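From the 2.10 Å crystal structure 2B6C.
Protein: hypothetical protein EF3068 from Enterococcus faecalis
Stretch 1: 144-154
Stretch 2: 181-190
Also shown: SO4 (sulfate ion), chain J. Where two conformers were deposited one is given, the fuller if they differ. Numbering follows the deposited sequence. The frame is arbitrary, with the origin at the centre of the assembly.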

ATOM      1  N   ALA B 144     -13.388  19.330  -7.115  1.00 15.31           N
ATOM      2  CA  ALA B 144     -12.529  20.462  -6.725  1.00 16.05           C
ATOM      3  C   ALA B 144     -12.792  20.897  -5.277  1.00 16.00           C
ATOM      4  O   ALA B 144     -11.843  21.121  -4.490  1.00 16.11           O
ATOM      5  CB  ALA B 144     -12.688  21.661  -7.700  1.00 16.06           C
ATOM      6  N   LEU B 145     -14.072  20.947  -4.921  1.00 15.07           N
ATOM      7  CA  LEU B 145     -14.498  21.369  -3.593  1.00 15.71           C
ATOM      8  C   LEU B 145     -14.147  20.369  -2.499  1.00 15.92           C
ATOM      9  O   LEU B 145     -13.855  20.750  -1.372  1.00 17.39           O
ATOM     10  CB  LEU B 145     -16.007  21.671  -3.573  1.00 13.96           C
ATOM     11  CG  LEU B 145     -16.460  22.988  -4.190  1.00 13.56           C
ATOM     12  CD1 LEU B 145     -17.971  22.940  -4.487  1.00 10.50           C
ATOM     13  CD2 LEU B 145     -16.133  24.194  -3.239  1.00 11.02           C
ATOM     14  N   ASN B 146     -14.158  19.093  -2.840  1.00 16.06           N
ATOM     15  CA  ASN B 146     -13.943  18.045  -1.875  1.00 15.99           C
ATOM     16  C   ASN B 146     -12.614  17.319  -2.057  1.00 16.00           C
ATOM     17  O   ASN B 146     -12.367  16.322  -1.396  1.00 16.05           O
ATOM     18  CB  ASN B 146     -15.148  17.077  -1.891  1.00 15.37           C
ATOM     19  CG  ASN B 146     -16.426  17.716  -1.324  1.00 17.41           C
ATOM     20  OD1 ASN B 146     -16.394  18.803  -0.693  1.00 17.63           O
ATOM     21  ND2 ASN B 146     -17.549  17.038  -1.521  1.00 14.05           N
ATOM     22  N   LEU B 147     -11.747  17.814  -2.942  1.00 16.93           N
ATOM     23  CA  LEU B 147     -10.447  17.170  -3.181  1.00 16.47           C
ATOM     24  C   LEU B 147      -9.649  17.005  -1.886  1.00 17.79           C
ATOM     25  O   LEU B 147      -8.935  16.010  -1.704  1.00 17.01           O
ATOM     26  CB  LEU B 147      -9.621  17.965  -4.206  1.00 17.07           C
ATOM     27  CG  LEU B 147      -8.268  17.380  -4.653  1.00 17.40           C
ATOM     28  CD1 LEU B 147      -8.432  15.960  -5.235  1.00 13.28           C
ATOM     29  CD2 LEU B 147      -7.585  18.319  -5.638  1.00 15.41           C
ATOM     30  N   GLN B 148      -9.811  17.966  -0.972  1.00 16.65           N
ATOM     31  CA  GLN B 148      -8.930  18.063   0.190  1.00 16.22           C
ATOM     32  C   GLN B 148      -9.546  17.597   1.521  1.00 16.48           C
ATOM     33  O   GLN B 148      -8.949  17.815   2.567  1.00 15.67           O
ATOM     34  CB  GLN B 148      -8.447  19.505   0.311  1.00 16.00           C
ATOM     35  CG  GLN B 148      -8.004  20.103  -1.045  1.00 14.76           C
ATOM     36  CD  GLN B 148      -7.202  21.352  -0.863  1.00 13.34           C
ATOM     37  OE1 GLN B 148      -6.053  21.301  -0.407  1.00 13.57           O
ATOM     38  NE2 GLN B 148      -7.811  22.488  -1.145  1.00 11.74           N
ATOM     39  N   LEU B 149     -10.701  16.919   1.466  1.00 16.25           N
ATOM     40  CA  LEU B 149     -11.471  16.528   2.670  1.00 18.37           C
ATOM     41  C   LEU B 149     -10.650  15.734   3.655  1.00 19.63           C
ATOM     42  O   LEU B 149     -10.881  15.800   4.863  1.00 20.47           O
ATOM     43  CB  LEU B 149     -12.696  15.679   2.308  1.00 17.27           C
ATOM     44  CG  LEU B 149     -13.869  16.361   1.609  1.00 19.10           C
ATOM     45  CD1 LEU B 149     -15.073  15.409   1.441  1.00 17.97           C
ATOM     46  CD2 LEU B 149     -14.287  17.617   2.321  1.00 16.91           C
HETATM   47  N   MSE B 150      -9.717  14.942   3.133  1.00 20.84           N
HETATM   48  CA  MSE B 150      -8.897  14.117   3.995  1.00 22.17           C
HETATM   49  C   MSE B 150      -7.488  14.675   4.187  1.00 20.95           C
HETATM   50  O   MSE B 150      -6.665  14.005   4.764  1.00 21.06           O
HETATM   51  CB  MSE B 150      -8.862  12.664   3.478  1.00 23.52           C
HETATM   52  CG  MSE B 150     -10.260  11.997   3.418  1.00 28.40           C
HETATM   53 SE   MSE B 150     -11.190  12.059   5.136  0.75 39.08          SE
HETATM   54  CE  MSE B 150     -12.888  12.648   4.589  1.00 33.23           C
ATOM     55  N   LEU B 151      -7.208  15.889   3.714  1.00 19.76           N
ATOM     56  CA  LEU B 151      -5.831  16.411   3.759  1.00 19.82           C
ATOM     57  C   LEU B 151      -5.391  17.076   5.073  1.00 20.49           C
ATOM     58  O   LEU B 151      -4.176  17.262   5.315  1.00 19.72           O
ATOM     59  CB  LEU B 151      -5.556  17.349   2.575  1.00 18.95           C
ATOM     60  CG  LEU B 151      -5.499  16.591   1.244  1.00 19.74           C
ATOM     61  CD1 LEU B 151      -5.166  17.509   0.083  1.00 17.53           C
ATOM     62  CD2 LEU B 151      -4.548  15.391   1.315  1.00 21.39           C
ATOM     63  N   LYS B 152      -6.370  17.439   5.905  1.00 20.14           N
ATOM     64  CA  LYS B 152      -6.099  18.021   7.221  1.00 21.25           C
ATOM     65  C   LYS B 152      -5.158  19.219   7.151  1.00 21.58           C
ATOM     66  O   LYS B 152      -5.482  20.213   6.508  1.00 21.45           O
ATOM     67  CB  LYS B 152      -5.587  16.951   8.188  1.00 21.69           C
ATOM     68  CG  LYS B 152      -6.596  15.839   8.412  1.00 22.53           C
ATOM     69  CD  LYS B 152      -6.012  14.768   9.238  1.00 26.52           C
ATOM     70  CE  LYS B 152      -7.003  13.628   9.411  1.00 31.46           C
ATOM     71  NZ  LYS B 152      -6.283  12.417   9.938  1.00 36.46           N
ATOM     72  N   GLU B 153      -3.992  19.109   7.788  1.00 22.19           N
ATOM     73  CA  GLU B 153      -3.054  20.228   7.869  0.50 22.20           C
ATOM     74  C   GLU B 153      -2.336  20.453   6.518  1.00 22.77           C
ATOM     75  O   GLU B 153      -1.750  21.509   6.288  1.00 22.97           O
ATOM     76  CB  GLU B 153      -2.072  20.013   9.036  0.50 21.67           C
ATOM     77  CG  GLU B 153      -2.731  19.891  10.444  0.50 21.33           C
ATOM     78  CD  GLU B 153      -3.097  18.449  10.872  0.50 20.67           C
ATOM     79  OE1 GLU B 153      -3.654  18.271  11.975  0.50 17.44           O
ATOM     80  OE2 GLU B 153      -2.822  17.490  10.128  0.50 21.94           O
ATOM     81  N   LYS B 154      -2.419  19.463   5.620  1.00 22.36           N
ATOM     82  CA  LYS B 154      -1.841  19.550   4.265  0.60 23.05           C
ATOM     83  C   LYS B 154      -2.765  20.291   3.278  1.00 22.17           C
ATOM     84  O   LYS B 154      -2.405  20.514   2.128  1.00 22.27           O
ATOM     85  CB  LYS B 154      -1.489  18.143   3.723  0.60 23.19           C
ATOM     86  CG  LYS B 154      -0.406  17.368   4.530  0.60 24.08           C
ATOM     87  CD  LYS B 154      -0.476  15.841   4.219  0.60 23.99           C
ATOM     88  CE  LYS B 154       0.312  14.955   5.226  0.60 26.73           C
ATOM     89  NZ  LYS B 154       1.688  14.488   4.772  0.60 28.16           N
ATOM     90  N   TRP B 181     -19.551  20.440   3.474  1.00 14.59           N
ATOM     91  CA  TRP B 181     -18.609  19.369   3.807  1.00 15.63           C
ATOM     92  C   TRP B 181     -17.142  19.824   3.815  1.00 15.54           C
ATOM     93  O   TRP B 181     -16.358  19.389   4.662  1.00 15.96           O
ATOM     94  CB  TRP B 181     -18.716  18.256   2.775  1.00 17.09           C
ATOM     95  CG  TRP B 181     -19.726  17.141   3.078  1.00 21.45           C
ATOM     96  CD1 TRP B 181     -20.670  17.083   4.101  1.00 23.38           C
ATOM     97  CD2 TRP B 181     -19.894  15.934   2.307  1.00 23.24           C
ATOM     98  NE1 TRP B 181     -21.384  15.883   4.024  1.00 25.10           N
ATOM     99  CE2 TRP B 181     -20.945  15.175   2.926  1.00 25.30           C
ATOM    100  CE3 TRP B 181     -19.259  15.422   1.147  1.00 21.85           C
ATOM    101  CZ2 TRP B 181     -21.372  13.911   2.419  1.00 23.21           C
ATOM    102  CZ3 TRP B 181     -19.690  14.179   0.632  1.00 22.58           C
ATOM    103  CH2 TRP B 181     -20.734  13.434   1.281  1.00 22.51           C
ATOM    104  N   SER B 182     -16.754  20.652   2.847  1.00 15.07           N
ATOM    105  CA  SER B 182     -15.346  21.067   2.757  1.00 14.64           C
ATOM    106  C   SER B 182     -15.003  21.926   3.983  1.00 14.48           C
ATOM    107  O   SER B 182     -13.896  21.829   4.514  1.00 14.74           O
ATOM    108  CB  SER B 182     -15.038  21.795   1.453  1.00 13.39           C
ATOM    109  OG  SER B 182     -15.447  23.150   1.540  1.00 14.96           O
ATOM    110  N   LEU B 183     -15.985  22.697   4.460  1.00 14.45           N
ATOM    111  CA  LEU B 183     -15.799  23.561   5.633  1.00 14.17           C
ATOM    112  C   LEU B 183     -15.857  22.772   6.929  1.00 14.34           C
ATOM    113  O   LEU B 183     -14.992  22.943   7.794  1.00 14.40           O
ATOM    114  CB  LEU B 183     -16.785  24.731   5.626  1.00 13.39           C
ATOM    115  CG  LEU B 183     -16.504  25.710   4.484  1.00 13.73           C
ATOM    116  CD1 LEU B 183     -17.691  26.644   4.274  1.00 11.60           C
ATOM    117  CD2 LEU B 183     -15.174  26.462   4.658  1.00 14.04           C
ATOM    118  N   ARG B 184     -16.843  21.881   7.028  1.00 14.92           N
ATOM    119  CA  ARG B 184     -16.958  20.940   8.133  1.00 16.36           C
ATOM    120  C   ARG B 184     -15.668  20.152   8.390  1.00 16.45           C
ATOM    121  O   ARG B 184     -15.169  20.148   9.516  1.00 16.06           O
ATOM    122  CB  ARG B 184     -18.123  19.984   7.890  1.00 17.13           C
ATOM    123  CG  ARG B 184     -18.463  19.041   9.004  1.00 19.01           C
ATOM    124  CD  ARG B 184     -19.576  18.219   8.465  1.00 23.81           C
ATOM    125  NE  ARG B 184     -20.270  17.416   9.443  1.00 28.49           N
ATOM    126  CZ  ARG B 184     -21.537  17.579   9.824  1.00 29.25           C
ATOM    127  NH1 ARG B 184     -22.281  18.591   9.392  1.00 30.74           N
ATOM    128  NH2 ARG B 184     -22.048  16.735  10.695  1.00 29.86           N
ATOM    129  N   GLN B 185     -15.127  19.519   7.351  1.00 16.63           N
ATOM    130  CA  GLN B 185     -13.891  18.728   7.477  1.00 16.60           C
ATOM    131  C   GLN B 185     -12.690  19.574   7.845  1.00 16.50           C
ATOM    132  O   GLN B 185     -11.892  19.202   8.741  1.00 15.95           O
ATOM    133  CB  GLN B 185     -13.574  18.001   6.157  1.00 17.84           C
ATOM    134  CG  GLN B 185     -14.399  16.727   5.922  1.00 18.06           C
ATOM    135  CD  GLN B 185     -14.209  15.722   7.051  1.00 21.78           C
ATOM    136  OE1 GLN B 185     -15.133  15.459   7.811  1.00 23.41           O
ATOM    137  NE2 GLN B 185     -13.006  15.141   7.143  1.00 22.46           N
ATOM    138  N   TYR B 186     -12.517  20.685   7.127  1.00 15.73           N
ATOM    139  CA  TYR B 186     -11.374  21.534   7.404  1.00 16.09           C
ATOM    140  C   TYR B 186     -11.430  22.182   8.805  1.00 15.66           C
ATOM    141  O   TYR B 186     -10.374  22.385   9.436  1.00 16.18           O
ATOM    142  CB  TYR B 186     -11.128  22.549   6.290  1.00 16.66           C
ATOM    143  CG  TYR B 186      -9.798  23.238   6.433  1.00 17.49           C
ATOM    144  CD1 TYR B 186      -8.627  22.488   6.681  1.00 16.44           C
ATOM    145  CD2 TYR B 186      -9.697  24.635   6.327  1.00 16.15           C
ATOM    146  CE1 TYR B 186      -7.394  23.111   6.836  1.00 18.02           C
ATOM    147  CE2 TYR B 186      -8.447  25.279   6.482  1.00 18.08           C
ATOM    148  CZ  TYR B 186      -7.308  24.502   6.729  1.00 17.29           C
ATOM    149  OH  TYR B 186      -6.092  25.117   6.881  1.00 19.85           O
ATOM    150  N   SER B 187     -12.631  22.453   9.320  1.00 13.91           N
ATOM    151  CA  SER B 187     -12.757  22.988  10.698  1.00 13.70           C
ATOM    152  C   SER B 187     -12.191  22.075  11.786  1.00 13.09           C
ATOM    153  O   SER B 187     -11.929  22.516  12.911  1.00 11.13           O
ATOM    154  CB  SER B 187     -14.210  23.327  11.037  1.00 12.46           C
ATOM    155  OG  SER B 187     -14.955  22.137  11.233  1.00 14.39           O
ATOM    156  N   LYS B 188     -12.033  20.793  11.472  1.00 13.49           N
ATOM    157  CA  LYS B 188     -11.450  19.853  12.458  1.00 14.80           C
ATOM    158  C   LYS B 188      -9.961  20.104  12.654  1.00 13.91           C
ATOM    159  O   LYS B 188      -9.367  19.650  13.621  1.00 14.22           O
ATOM    160  CB  LYS B 188     -11.686  18.398  12.035  1.00 14.17           C
ATOM    161  CG  LYS B 188     -13.188  18.037  11.910  1.00 16.62           C
ATOM    162  CD  LYS B 188     -13.350  16.609  11.367  1.00 16.49           C
ATOM    163  CE  LYS B 188     -14.800  16.337  11.001  1.00 20.91           C
ATOM    164  NZ  LYS B 188     -15.014  14.936  10.521  1.00 17.70           N
ATOM    165  N   THR B 189      -9.391  20.832  11.702  1.00 14.59           N
ATOM    166  CA  THR B 189      -7.973  21.134  11.606  1.00 15.53           C
ATOM    167  C   THR B 189      -7.753  22.604  11.931  1.00 15.58           C
ATOM    168  O   THR B 189      -6.859  22.939  12.720  1.00 16.21           O
ATOM    169  CB  THR B 189      -7.467  20.841  10.150  1.00 15.02           C
ATOM    170  OG1 THR B 189      -7.464  19.444   9.955  1.00 16.00           O
ATOM    171  CG2 THR B 189      -6.066  21.372   9.892  1.00 17.31           C
ATOM    172  N   ASN B 190      -8.540  23.471  11.294  1.00 15.00           N
ATOM    173  CA  ASN B 190      -8.366  24.920  11.441  1.00 15.44           C
ATOM    174  C   ASN B 190      -9.684  25.637  11.657  1.00 14.97           C
ATOM    175  O   ASN B 190     -10.221  26.246  10.710  1.00 14.89           O
ATOM    176  CB  ASN B 190      -7.628  25.500  10.227  1.00 15.43           C
ATOM    177  CG  ASN B 190      -6.934  26.858  10.541  1.00 17.43           C
ATOM    178  OD1 ASN B 190      -7.299  27.602  11.500  1.00 11.84           O
ATOM    179  ND2 ASN B 190      -5.914  27.173   9.731  1.00 17.76           N
TER
HETATM  180  S   SO4 J 403     -19.069  14.018  10.306  1.00 60.46           S
HETATM  181  O1  SO4 J 403     -19.510  12.992  11.234  1.00 60.36           O
HETATM  182  O2  SO4 J 403     -20.228  14.580   9.617  1.00 61.07           O
HETATM  183  O3  SO4 J 403     -18.199  13.381   9.321  1.00 61.09           O
HETATM  184  O4  SO4 J 403     -18.368  15.094  11.000  1.00 60.21           O
HETATM  185  O   HOH W   1      -6.312  17.780  11.419  1.00 30.90           O
HETATM  186  O   HOH W   2      -3.811  23.647   6.080  1.00 35.04           O

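A single direct hydrogen bond joins the two stretches, and it runs from a side chain to the backbone. Gln185 NE2 donates to Leu149 O at 3.2 Å, with an almost straight N-H...O angle of 172°. Leu149 lies in two overlapping type I turns, Asn146 to Leu149 and Gln148 to Leu151, and no backbone N of these stretches donates to its O.

The stretches run side by side in the same direction. Asn146 lies by Ser182, Leu149 by Gln185 and Lys152 by Thr189, with CA atoms 5.7 to 5.8 Å apart. At Ser182 the fit is tight: its CB sits 3.2 Å from Leu145 O.

Leu149 fills the middle of the contact. Its CB points sideways, but the end of the side chain comes nearer to the helix. Leu149 CD2 lies 3.6 Å from Ser182 CA and 3.7 Å from Gln185 CG, so the aliphatic part of Gln185 adds to the apolar packing. Leu149 CD1 approaches Trp181 CE3 at 4.2 Å. The side chain of Asn146 meets the edge of the same indole ring. The selenomethionine Met150 brings its CE to 3.6 Å from Gln185 NE2.

Further along, Thr189 points toward the first stretch. Its OG1 is 3.4 Å from Lys152 CA, and its CG2 is 3.7 Å from Glu153 CG. Lys152 has a positive phi of 53°, and its long side chain extends in the all-t form beyond chi1. Lys152 O lies at the edge of the Tyr186 ring, 3.5 Å from CE1.

Two waters complete the polar links. Water 1 joins Glu153 OE1 (2.8 Å) to Thr189 OG1 (2.5 Å). Water 2 donates to both Glu153 O (3.0 Å) and Tyr186 OH (2.8 Å).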